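Local structure of putative O-GlcNAcase nagJ (Clostridium perfringens, 6PV5) at residues M534-V537 with P538-R542. The protein is a family 84 glycoside hydrolase that probably has hexosaminidase activity, here as a chain with the catalytic barrel and flanking domains. Residues are numbered along the deposited sequence; the frame is centred on the assembly and turned at random.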
loop_
_atom_site.group_PDB
_atom_site.type_symbol
_atom_site.label_atom_id
_atom_site.label_comp_id
_atom_site.label_asym_id
_atom_site.label_seq_id
_atom_site.Cartn_x
_atom_site.Cartn_y
_atom_site.Cartn_z
ATOM N N MET A 534 -21.944 -1.860 -16.481
ATOM C CA MET A 534 -20.838 -1.079 -17.011
ATOM C C MET A 534 -21.370 0.213 -17.626
ATOM O O MET A 534 -20.753 1.271 -17.488
ATOM C CB MET A 534 -20.040 -1.862 -18.066
ATOM C CG MET A 534 -19.303 -3.079 -17.499
ATOM S SD MET A 534 -18.377 -4.027 -18.744
ATOM C CE MET A 534 -17.159 -2.855 -19.336
ATOM N N VAL A 535 -22.522 0.119 -18.301
ATOM C CA VAL A 535 -23.143 1.301 -18.883
ATOM C C VAL A 535 -23.517 2.305 -17.791
ATOM O O VAL A 535 -23.349 3.504 -17.989
ATOM C CB VAL A 535 -24.338 0.967 -19.799
ATOM C CG1 VAL A 535 -25.166 2.201 -20.138
ATOM C CG2 VAL A 535 -23.861 0.290 -21.077
ATOM N N GLN A 536 -24.011 1.819 -16.648
ATOM C CA GLN A 536 -24.658 2.686 -15.666
ATOM C C GLN A 536 -23.688 3.284 -14.644
ATOM O O GLN A 536 -23.972 4.340 -14.083
ATOM C CB GLN A 536 -25.674 1.908 -14.831
ATOM C CG GLN A 536 -26.827 1.297 -15.605
ATOM C CD GLN A 536 -27.595 0.390 -14.673
ATOM O OE1 GLN A 536 -28.196 0.843 -13.695
ATOM N NE2 GLN A 536 -27.564 -0.904 -14.955
ATOM N N VAL A 537 -22.603 2.582 -14.297
ATOM C CA VAL A 537 -21.870 3.031 -13.119
ATOM C C VAL A 537 -21.105 4.341 -13.352
ATOM O O VAL A 537 -20.993 5.116 -12.415
ATOM C CB VAL A 537 -21.022 1.935 -12.432
ATOM C CG1 VAL A 537 -21.818 0.679 -12.091
ATOM C CG2 VAL A 537 -19.763 1.599 -13.191
ATOM N N PRO A 538 -20.583 4.680 -14.564
ATOM C CA PRO A 538 -19.836 5.928 -14.758
ATOM C C PRO A 538 -20.589 7.198 -14.348
ATOM O O PRO A 538 -20.095 7.969 -13.531
ATOM C CB PRO A 538 -19.464 5.893 -16.247
ATOM C CG PRO A 538 -19.399 4.407 -16.520
ATOM C CD PRO A 538 -20.629 3.886 -15.804
ATOM N N ASN A 539 -21.819 7.363 -14.845
ATOM C CA ASN A 539 -22.648 8.501 -14.479
ATOM C C ASN A 539 -22.874 8.534 -12.976
ATOM O O ASN A 539 -22.852 9.620 -12.372
ATOM C CB ASN A 539 -23.996 8.487 -15.209
ATOM C CG ASN A 539 -23.901 9.021 -16.628
ATOM O OD1 ASN A 539 -22.811 9.289 -17.125
ATOM N ND2 ASN A 539 -25.038 9.187 -17.289
ATOM N N LYS A 540 -23.124 7.350 -12.377
ATOM C CA LYS A 540 -23.417 7.353 -10.950
ATOM C C LYS A 540 -22.172 7.757 -10.164
ATOM O O LYS A 540 -22.274 8.472 -9.164
ATOM C CB LYS A 540 -23.857 5.986 -10.419
ATOM C CG LYS A 540 -25.195 5.434 -10.890
ATOM C CD LYS A 540 -25.199 3.923 -10.663
ATOM C CE LYS A 540 -26.288 3.153 -11.383
ATOM N NZ LYS A 540 -27.599 3.280 -10.709
ATOM N N LEU A 541 -20.997 7.261 -10.593
ATOM C CA LEU A 541 -19.762 7.658 -9.932
ATOM C C LEU A 541 -19.459 9.135 -10.192
ATOM O O LEU A 541 -19.010 9.832 -9.288
ATOM C CB LEU A 541 -18.613 6.765 -10.404
ATOM C CG LEU A 541 -18.660 5.345 -9.844
ATOM C CD1 LEU A 541 -17.730 4.443 -10.631
ATOM C CD2 LEU A 541 -18.303 5.361 -8.357
ATOM N N ARG A 542 -19.713 9.618 -11.420
ATOM C CA ARG A 542 -19.371 11.004 -11.711
ATOM C C ARG A 542 -20.252 11.922 -10.863
ATOM O O ARG A 542 -19.826 12.986 -10.403
ATOM C CB ARG A 542 -19.454 11.308 -13.206
ATOM C CG ARG A 542 -18.892 12.679 -13.578
ATOM C CD ARG A 542 -18.959 12.852 -15.082
ATOM N NE ARG A 542 -18.256 11.812 -15.812
ATOM C CZ ARG A 542 -18.799 10.795 -16.488
ATOM N NH1 ARG A 542 -20.114 10.632 -16.533
ATOM N NH2 ARG A 542 -18.004 9.928 -17.101
HETATM O O HOH W 1 -23.044 6.041 -17.197
#
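Pro538 overlaps the helical turn before it: its CD lies 3.1 Å from Met534 O, and its CG also faces that carbonyl. Lacking an N-H, the proline cannot give Met534 O the bond that a helix would supply here, and the ring fills the donor's place. The helix, residues 521-544, kinks at this point. At the next position a water bridges the gap, donating to Val535 O (2.7 Å) and accepting from Asn539 N (3.0 Å), so that it stands in for the direct backbone bond. Regular pairing resumes with Leu541 N to Val537 O, 2.8 Å long and nearly straight at 164°. On the flank of the kink, with chi1 at -53°, Val537 CG1 lies anti to the carbonyl carbon, which leaves CG2 between N and C, 3.6 Å from Pro538 CD; Leu541 CD1 approaches the same methyl more loosely. Val537 and Leu541 both pack on Glu482 of helix 480-487, while Met534 touches Phe561 of helix 548-579. Gln536 and Lys540 run side by side in the same direction, the lysine chain lying along Gln536 O and setting CE 3.7 Å from Gln536 CB. Lys540 then bends at chi4 (-78°), leaving NZ 3.9 Å from Gln536 OE1, while Gln536 NE2 bonds back to Ser532 O. Asn539 OD1 meets the guanidinium edge of Arg542 in plane through a weak bond from NH1, and Arg542 NE forms a salt bridge with Asp555. This is a proline kink in a helix of the helical region resembling the hyaluronidase post-catalytic domain, away from the predicted active site. Proline removes one backbone bond outright and water bridges the next pair, consistent with a bend whose displaced backbone groups are satisfied by solvent.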